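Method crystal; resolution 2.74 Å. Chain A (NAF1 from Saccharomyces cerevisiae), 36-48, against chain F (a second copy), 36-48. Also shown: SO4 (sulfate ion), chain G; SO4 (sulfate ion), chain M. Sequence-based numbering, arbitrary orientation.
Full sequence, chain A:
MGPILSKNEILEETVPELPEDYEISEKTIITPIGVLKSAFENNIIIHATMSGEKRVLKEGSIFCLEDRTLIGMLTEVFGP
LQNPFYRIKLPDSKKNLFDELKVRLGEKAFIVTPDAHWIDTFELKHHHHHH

Chain A 36-48: LKSAFENNIIIHA
Chain F 36-48: LKSAFENNIIIHA

Homodimer contacts often show how a symmetric interface pairs most interactions across an approximate twofold axis, though not every one is matched, and the paired hairpins of NAF1 are a compact example. At the centre the two copies of one serine meet: A:Ser38 OG donates a hydrogen bond to F:Ser38 OG at 2.6 Å, both side chains in the t rotamer. Further out, F:His47 ND1 donates to A:Glu41 OE2 at 2.7 Å, the carboxylate oxygen lying at the ring edge, near its plane. The reciprocal pair, A:His47 ND1 and F:Glu41 OE2, is modelled at 2.1 Å, too short to interpret as a hydrogen bond. Both histidines are t at chi1, and both glutamates have chi1 near -95° with chi2 t. The same carboxylates approach the lysines: A:Glu41 OE1 to F:Lys37 NZ is a long salt bridge of 3.9 Å, whereas A:Lys37 NZ and F:Glu41 OE1, 4.1 Å apart, lie beyond that range. Each lysine runs m, m, t, t.

In each chain, strands 36-40 and 43-48 are joined by a type I' turn, from A:Phe40 to A:Asn43 and from F:Phe40 to F:Asn43, with A:Glu41, A:Asn42, F:Glu41 and F:Asn42 at positive phi. The hairpin is held by backbone hydrogen bonds such as A:Ile45 N to A:Ser38 O and F:Ile45 N to F:Ser38 O, each 2.8 Å. Across the interface the 36-40 strands run nearly antiparallel, their N-to-C directions 167° apart and their axes 7.1 Å apart at closest approach, with A:Lys37 opposite F:Phe40 and A:Phe40 opposite F:Lys37. No backbone hydrogen bond joins them; side chains fill the gap.

Both phenylalanines adopt p, with chi2 near 90°. A:Phe40 CD2 lies 3.5 Å from F:Ser38 CB, matched by F:Phe40 CD2 to A:Ser38 CB at 3.5 Å. The ring tips reach the isoleucines, A:Phe40 CZ to F:Ile45 CG2 at 4.0 Å and F:Phe40 CZ to A:Ile45 CG2 at 3.8 Å.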

ATOM      1  N   LEU A  36       3.947 -10.645   0.436  1.00 26.72           N
ATOM      2  CA  LEU A  36       3.921  -9.563  -0.545  1.00 26.33           C
ATOM      3  C   LEU A  36       2.469  -9.278  -0.855  1.00 27.11           C
ATOM      4  O   LEU A  36       1.759 -10.212  -1.342  1.00 27.62           O
ATOM      5  CB  LEU A  36       4.656 -10.079  -1.776  1.00 26.33           C
ATOM      6  CG  LEU A  36       4.751  -9.271  -3.071  1.00 26.53           C
ATOM      7  CD1 LEU A  36       5.488  -8.032  -2.847  1.00 26.78           C
ATOM      8  CD2 LEU A  36       5.503 -10.059  -4.152  1.00 25.61           C
ATOM      9  N   LYS A  37       1.983  -8.078  -0.516  1.00 26.82           N
ATOM     10  CA  LYS A  37       0.561  -7.799  -0.696  1.00 27.01           C
ATOM     11  C   LYS A  37       0.197  -6.792  -1.764  1.00 27.70           C
ATOM     12  O   LYS A  37      -0.882  -6.845  -2.259  1.00 27.59           O
ATOM     13  CB  LYS A  37      -0.033  -7.399   0.590  1.00 27.41           C
ATOM     14  CG  LYS A  37      -0.135  -8.596   1.543  1.00 28.47           C
ATOM     15  CD  LYS A  37      -1.221  -9.524   1.145  1.00 29.19           C
ATOM     16  CE  LYS A  37      -1.649 -10.386   2.307  1.00 32.06           C
ATOM     17  NZ  LYS A  37      -2.721 -11.382   1.838  1.00 32.13           N
ATOM     18  N   SER A  38       1.128  -5.932  -2.176  1.00 28.45           N
ATOM     19  CA  SER A  38       0.789  -4.897  -3.100  1.00 28.64           C
ATOM     20  C   SER A  38       1.946  -4.276  -3.930  1.00 28.80           C
ATOM     21  O   SER A  38       3.094  -4.263  -3.522  1.00 29.43           O
ATOM     22  CB  SER A  38       0.097  -3.794  -2.349  1.00 28.45           C
ATOM     23  OG  SER A  38      -0.623  -3.068  -3.301  1.00 28.25           O
ATOM     24  N   ALA A  39       1.608  -3.755  -5.117  1.00 28.35           N
ATOM     25  CA  ALA A  39       2.591  -3.168  -6.002  1.00 26.65           C
ATOM     26  C   ALA A  39       1.931  -2.118  -6.833  1.00 25.93           C
ATOM     27  O   ALA A  39       1.189  -2.412  -7.787  1.00 25.99           O
ATOM     28  CB  ALA A  39       3.230  -4.237  -6.861  1.00 25.99           C
ATOM     29  N   PHE A  40       2.178  -0.883  -6.433  1.00 25.64           N
ATOM     30  CA  PHE A  40       1.746   0.281  -7.232  1.00 25.51           C
ATOM     31  C   PHE A  40       2.829   1.353  -7.205  1.00 26.19           C
ATOM     32  O   PHE A  40       3.549   1.530  -6.200  1.00 27.40           O
ATOM     33  CB  PHE A  40       0.452   0.810  -6.689  1.00 24.18           C
ATOM     34  CG  PHE A  40       0.578   1.303  -5.302  1.00 23.76           C
ATOM     35  CD1 PHE A  40       0.815   2.665  -5.039  1.00 23.20           C
ATOM     36  CD2 PHE A  40       0.540   0.439  -4.260  1.00 22.32           C
ATOM     37  CE1 PHE A  40       1.013   3.119  -3.735  1.00 21.16           C
ATOM     38  CE2 PHE A  40       0.679   0.878  -2.988  1.00 22.41           C
ATOM     39  CZ  PHE A  40       0.920   2.247  -2.732  1.00 22.65           C
ATOM     40  N   GLU A  41       2.977   2.008  -8.320  1.00 26.61           N
ATOM     41  CA  GLU A  41       3.854   3.136  -8.456  1.00 27.72           C
ATOM     42  C   GLU A  41       5.210   2.871  -7.948  1.00 27.62           C
ATOM     43  O   GLU A  41       5.686   3.564  -7.090  1.00 27.75           O
ATOM     44  CB  GLU A  41       3.265   4.360  -7.787  1.00 27.43           C
ATOM     45  CG  GLU A  41       2.522   5.231  -8.841  1.00 30.22           C
ATOM     46  CD  GLU A  41       1.921   6.478  -8.200  1.00 31.57           C
ATOM     47  OE1 GLU A  41       1.875   7.547  -8.865  1.00 32.01           O
ATOM     48  OE2 GLU A  41       1.519   6.357  -7.013  1.00 31.70           O
ATOM     49  N   ASN A  42       5.829   1.852  -8.494  1.00 28.11           N
ATOM     50  CA  ASN A  42       7.135   1.438  -8.025  1.00 28.64           C
ATOM     51  C   ASN A  42       7.202   1.224  -6.534  1.00 29.13           C
ATOM     52  O   ASN A  42       8.319   1.010  -6.032  1.00 30.72           O
ATOM     53  CB  ASN A  42       8.243   2.394  -8.432  1.00 28.44           C
ATOM     54  CG  ASN A  42       8.479   2.422  -9.908  1.00 30.76           C
ATOM     55  OD1 ASN A  42       8.498   1.400 -10.615  1.00 33.65           O
ATOM     56  ND2 ASN A  42       8.685   3.607 -10.395  1.00 33.26           N
ATOM     57  N   ASN A  43       6.088   1.246  -5.793  1.00 28.62           N
ATOM     58  CA  ASN A  43       6.168   0.737  -4.415  1.00 29.01           C
ATOM     59  C   ASN A  43       5.762  -0.725  -4.275  1.00 29.43           C
ATOM     60  O   ASN A  43       4.805  -1.158  -4.955  1.00 30.13           O
ATOM     61  CB  ASN A  43       5.327   1.535  -3.505  1.00 28.35           C
ATOM     62  CG  ASN A  43       5.759   2.973  -3.466  1.00 30.30           C
ATOM     63  OD1 ASN A  43       6.613   3.377  -2.622  1.00 31.23           O
ATOM     64  ND2 ASN A  43       5.138   3.813  -4.352  1.00 30.72           N
ATOM     65  N   ILE A  44       6.468  -1.461  -3.420  1.00 28.45           N
ATOM     66  CA  ILE A  44       6.096  -2.803  -3.098  1.00 28.93           C
ATOM     67  C   ILE A  44       5.721  -2.778  -1.605  1.00 29.79           C
ATOM     68  O   ILE A  44       6.439  -2.224  -0.753  1.00 30.19           O
ATOM     69  CB  ILE A  44       7.284  -3.774  -3.338  1.00 29.01           C
ATOM     70  CG1 ILE A  44       7.632  -3.851  -4.804  1.00 28.86           C
ATOM     71  CG2 ILE A  44       6.998  -5.149  -2.798  1.00 28.54           C
ATOM     72  CD1 ILE A  44       6.492  -3.972  -5.653  1.00 29.12           C
ATOM     73  N   ILE A  45       4.581  -3.364  -1.298  1.00 29.84           N
ATOM     74  CA  ILE A  45       4.064  -3.348   0.041  1.00 30.32           C
ATOM     75  C   ILE A  45       4.060  -4.780   0.617  1.00 30.40           C
ATOM     76  O   ILE A  45       3.482  -5.666   0.013  1.00 31.60           O
ATOM     77  CB  ILE A  45       2.644  -2.870   0.055  1.00 29.38           C
ATOM     78  CG1 ILE A  45       2.613  -1.422  -0.261  1.00 30.67           C
ATOM     79  CG2 ILE A  45       2.069  -3.036   1.400  1.00 28.42           C
ATOM     80  CD1 ILE A  45       3.705  -0.682   0.015  1.00 30.49           C
ATOM     81  N   ILE A  46       4.649  -4.965   1.782  1.00 29.96           N
ATOM     82  CA  ILE A  46       4.685  -6.272   2.448  1.00 31.51           C
ATOM     83  C   ILE A  46       3.944  -6.221   3.788  1.00 31.92           C
ATOM     84  O   ILE A  46       4.112  -5.238   4.560  1.00 33.19           O
ATOM     85  CB  ILE A  46       6.183  -6.702   2.669  1.00 32.13           C
ATOM     86  CG1 ILE A  46       6.801  -6.671   1.262  1.00 32.55           C
ATOM     87  CG2 ILE A  46       6.320  -8.098   3.437  1.00 30.52           C
ATOM     88  CD1 ILE A  46       7.955  -7.319   1.083  1.00 29.97           C
ATOM     89  N   HIS A  47       3.130  -7.210   4.071  1.00 30.59           N
ATOM     90  CA  HIS A  47       2.366  -7.094   5.257  1.00 33.26           C
ATOM     91  C   HIS A  47       3.076  -7.943   6.257  1.00 33.71           C
ATOM     92  O   HIS A  47       3.293  -9.142   5.988  1.00 34.15           O
ATOM     93  CB  HIS A  47       0.957  -7.623   5.050  1.00 34.60           C
ATOM     94  CG  HIS A  47       0.005  -7.261   6.151  1.00 39.63           C
ATOM     95  ND1 HIS A  47      -1.328  -7.621   6.140  1.00 44.71           N
ATOM     96  CD2 HIS A  47       0.185  -6.582   7.314  1.00 46.10           C
ATOM     97  CE1 HIS A  47      -1.942  -7.162   7.223  1.00 45.07           C
ATOM     98  NE2 HIS A  47      -1.045  -6.526   7.957  1.00 48.54           N
ATOM     99  N   ALA A  48       3.469  -7.349   7.396  1.00 33.29           N
ATOM    100  CA  ALA A  48       4.191  -8.101   8.428  1.00 33.53           C
ATOM    101  C   ALA A  48       3.429  -9.334   8.934  1.00 34.63           C
ATOM    102  O   ALA A  48       2.201  -9.326   9.009  1.00 34.94           O
ATOM    103  CB  ALA A  48       4.570  -7.213   9.574  1.00 32.09           C
TER
ATOM    104  N   LEU F  36      -7.034   6.733  -6.647  1.00 26.26           N
ATOM    105  CA  LEU F  36      -7.112   5.500  -5.914  1.00 26.41           C
ATOM    106  C   LEU F  36      -6.013   4.635  -6.497  1.00 27.06           C
ATOM    107  O   LEU F  36      -6.016   4.350  -7.689  1.00 27.66           O
ATOM    108  CB  LEU F  36      -8.509   4.909  -6.106  1.00 26.48           C
ATOM    109  CG  LEU F  36      -8.896   3.483  -5.808  1.00 26.36           C
ATOM    110  CD1 LEU F  36      -8.664   3.196  -4.412  1.00 27.00           C
ATOM    111  CD2 LEU F  36     -10.335   3.326  -6.101  1.00 25.74           C
ATOM    112  N   LYS F  37      -5.029   4.247  -5.696  1.00 27.17           N
ATOM    113  CA  LYS F  37      -3.933   3.460  -6.267  1.00 27.56           C
ATOM    114  C   LYS F  37      -3.878   1.967  -5.871  1.00 27.78           C
ATOM    115  O   LYS F  37      -3.256   1.202  -6.542  1.00 27.36           O
ATOM    116  CB  LYS F  37      -2.576   4.103  -5.950  1.00 27.48           C
ATOM    117  CG  LYS F  37      -2.262   5.305  -6.741  1.00 28.14           C
ATOM    118  CD  LYS F  37      -1.927   4.973  -8.146  1.00 29.41           C
ATOM    119  CE  LYS F  37      -1.589   6.207  -8.927  1.00 32.04           C
ATOM    120  NZ  LYS F  37      -1.335   5.825 -10.327  1.00 31.78           N
ATOM    121  N   SER F  38      -4.476   1.559  -4.765  1.00 28.26           N
ATOM    122  CA  SER F  38      -4.252   0.176  -4.358  1.00 28.65           C
ATOM    123  C   SER F  38      -5.332  -0.383  -3.409  1.00 28.68           C
ATOM    124  O   SER F  38      -5.934   0.348  -2.571  1.00 29.64           O
ATOM    125  CB  SER F  38      -2.866   0.121  -3.706  1.00 28.49           C
ATOM    126  OG  SER F  38      -2.461  -1.186  -3.578  1.00 27.35           O
ATOM    127  N   ALA F  39      -5.604  -1.670  -3.527  1.00 27.78           N
ATOM    128  CA  ALA F  39      -6.516  -2.267  -2.575  1.00 26.47           C
ATOM    129  C   ALA F  39      -5.955  -3.593  -2.220  1.00 25.82           C
ATOM    130  O   ALA F  39      -5.773  -4.402  -3.104  1.00 26.06           O
ATOM    131  CB  ALA F  39      -7.849  -2.408  -3.207  1.00 25.28           C
ATOM    132  N   PHE F  40      -5.666  -3.804  -0.945  1.00 25.27           N
ATOM    133  CA  PHE F  40      -5.251  -5.127  -0.401  1.00 25.07           C
ATOM    134  C   PHE F  40      -5.671  -5.237   1.078  1.00 26.27           C
ATOM    135  O   PHE F  40      -5.678  -4.195   1.834  1.00 27.86           O
ATOM    136  CB  PHE F  40      -3.757  -5.290  -0.527  1.00 23.92           C
ATOM    137  CG  PHE F  40      -2.975  -4.234   0.249  1.00 23.71           C
ATOM    138  CD1 PHE F  40      -2.566  -4.484   1.578  1.00 22.64           C
ATOM    139  CD2 PHE F  40      -2.695  -2.985  -0.326  1.00 22.09           C
ATOM    140  CE1 PHE F  40      -1.849  -3.560   2.275  1.00 21.43           C
ATOM    141  CE2 PHE F  40      -2.004  -2.050   0.362  1.00 22.68           C
ATOM    142  CZ  PHE F  40      -1.600  -2.303   1.683  1.00 22.97           C
ATOM    143  N   GLU F  41      -6.047  -6.431   1.495  1.00 26.25           N
ATOM    144  CA  GLU F  41      -6.403  -6.679   2.851  1.00 27.24           C
ATOM    145  C   GLU F  41      -7.342  -5.659   3.455  1.00 27.59           C
ATOM    146  O   GLU F  41      -7.080  -5.094   4.523  1.00 27.42           O
ATOM    147  CB  GLU F  41      -5.160  -6.791   3.661  1.00 27.11           C
ATOM    148  CG  GLU F  41      -4.802  -8.273   3.775  1.00 30.42           C
ATOM    149  CD  GLU F  41      -3.584  -8.495   4.597  1.00 31.57           C
ATOM    150  OE1 GLU F  41      -3.565  -9.471   5.348  1.00 32.16           O
ATOM    151  OE2 GLU F  41      -2.679  -7.646   4.477  1.00 32.29           O
ATOM    152  N   ASN F  42      -8.441  -5.428   2.761  1.00 27.64           N
ATOM    153  CA  ASN F  42      -9.405  -4.458   3.203  1.00 28.47           C
ATOM    154  C   ASN F  42      -8.866  -3.035   3.363  1.00 28.66           C
ATOM    155  O   ASN F  42      -9.566  -2.156   3.903  1.00 28.98           O
ATOM    156  CB  ASN F  42     -10.045  -4.879   4.514  1.00 28.83           C
ATOM    157  CG  ASN F  42     -11.026  -6.004   4.339  1.00 31.12           C
ATOM    158  OD1 ASN F  42     -11.836  -5.989   3.405  1.00 34.43           O
ATOM    159  ND2 ASN F  42     -10.951  -7.007   5.204  1.00 33.33           N
ATOM    160  N   ASN F  43      -7.662  -2.766   2.885  1.00 28.25           N
ATOM    161  CA  ASN F  43      -7.242  -1.380   2.943  1.00 28.83           C
ATOM    162  C   ASN F  43      -7.383  -0.813   1.564  1.00 29.39           C
ATOM    163  O   ASN F  43      -7.125  -1.547   0.538  1.00 30.44           O
ATOM    164  CB  ASN F  43      -5.795  -1.273   3.382  1.00 28.90           C
ATOM    165  CG  ASN F  43      -5.608  -1.666   4.804  1.00 29.88           C
ATOM    166  OD1 ASN F  43      -5.735  -0.839   5.711  1.00 30.52           O
ATOM    167  ND2 ASN F  43      -5.348  -2.961   5.026  1.00 30.22           N
ATOM    168  N   ILE F  44      -7.758   0.460   1.498  1.00 28.26           N
ATOM    169  CA  ILE F  44      -7.707   1.187   0.242  1.00 29.08           C
ATOM    170  C   ILE F  44      -6.659   2.298   0.309  1.00 30.00           C
ATOM    171  O   ILE F  44      -6.613   3.056   1.310  1.00 30.94           O
ATOM    172  CB  ILE F  44      -9.087   1.829  -0.069  1.00 29.45           C
ATOM    173  CG1 ILE F  44     -10.151   0.761  -0.227  1.00 28.94           C
ATOM    174  CG2 ILE F  44      -9.064   2.672  -1.332  1.00 28.25           C
ATOM    175  CD1 ILE F  44      -9.681  -0.435  -1.022  1.00 29.63           C
ATOM    176  N   ILE F  45      -5.787   2.408  -0.700  1.00 30.11           N
ATOM    177  CA  ILE F  45      -4.699   3.389  -0.601  1.00 29.99           C
ATOM    178  C   ILE F  45      -4.927   4.468  -1.625  1.00 30.13           C
ATOM    179  O   ILE F  45      -5.065   4.169  -2.784  1.00 31.83           O
ATOM    180  CB  ILE F  45      -3.352   2.786  -0.918  1.00 29.71           C
ATOM    181  CG1 ILE F  45      -2.794   1.935   0.217  1.00 31.07           C
ATOM    182  CG2 ILE F  45      -2.290   3.927  -1.100  1.00 27.74           C
ATOM    183  CD1 ILE F  45      -3.546   1.740   1.391  1.00 30.93           C
ATOM    184  N   ILE F  46      -4.881   5.715  -1.225  1.00 29.94           N
ATOM    185  CA  ILE F  46      -5.023   6.815  -2.121  1.00 30.94           C
ATOM    186  C   ILE F  46      -3.791   7.663  -2.293  1.00 31.71           C
ATOM    187  O   ILE F  46      -3.163   7.969  -1.302  1.00 33.27           O
ATOM    188  CB  ILE F  46      -6.201   7.626  -1.628  1.00 31.50           C
ATOM    189  CG1 ILE F  46      -7.396   6.615  -1.768  1.00 32.32           C
ATOM    190  CG2 ILE F  46      -6.318   8.929  -2.455  1.00 30.73           C
ATOM    191  CD1 ILE F  46      -8.750   6.945  -1.667  1.00 29.24           C
ATOM    192  N   HIS F  47      -3.391   8.059  -3.506  1.00 32.36           N
ATOM    193  CA  HIS F  47      -2.137   8.883  -3.603  1.00 34.63           C
ATOM    194  C   HIS F  47      -2.512  10.325  -3.812  1.00 34.38           C
ATOM    195  O   HIS F  47      -3.166  10.554  -4.773  1.00 34.61           O
ATOM    196  CB  HIS F  47      -1.269   8.526  -4.810  1.00 34.42           C
ATOM    197  CG  HIS F  47       0.142   9.007  -4.705  1.00 39.03           C
ATOM    198  ND1 HIS F  47       1.124   8.617  -5.580  1.00 43.66           N
ATOM    199  CD2 HIS F  47       0.776   9.753  -3.759  1.00 46.23           C
ATOM    200  CE1 HIS F  47       2.296   9.102  -5.196  1.00 43.03           C
ATOM    201  NE2 HIS F  47       2.110   9.810  -4.098  1.00 44.32           N
ATOM    202  N   ALA F  48      -2.049  11.285  -2.990  1.00 34.47           N
ATOM    203  CA  ALA F  48      -2.502  12.713  -3.044  1.00 34.94           C
ATOM    204  C   ALA F  48      -2.025  13.349  -4.318  1.00 37.05           C
ATOM    205  O   ALA F  48      -0.916  13.029  -4.723  1.00 38.37           O
ATOM    206  CB  ALA F  48      -2.007  13.501  -1.874  1.00 32.84           C
TER
HETATM  207  S   SO4 G1221       1.270   1.193 -10.947  1.00110.08           S
HETATM  208  O1  SO4 G1221       0.767   2.333 -10.174  1.00111.06           O
HETATM  209  O2  SO4 G1221       0.752  -0.067 -10.389  1.00109.44           O
HETATM  210  O3  SO4 G1221       0.876   1.282 -12.344  1.00109.85           O
HETATM  211  O4  SO4 G1221       2.732   1.281 -10.932  1.00111.65           O
HETATM  212  S   SO4 M1221      -6.160  -9.036  -0.698  1.00 90.34           S
HETATM  213  O1  SO4 M1221      -7.496  -8.464  -0.410  1.00 89.98           O
HETATM  214  O2  SO4 M1221      -6.312 -10.488  -0.584  1.00 92.89           O
HETATM  215  O3  SO4 M1221      -5.727  -8.583  -2.013  1.00 88.33           O
HETATM  216  O4  SO4 M1221      -5.063  -8.743   0.247  1.00 90.99           O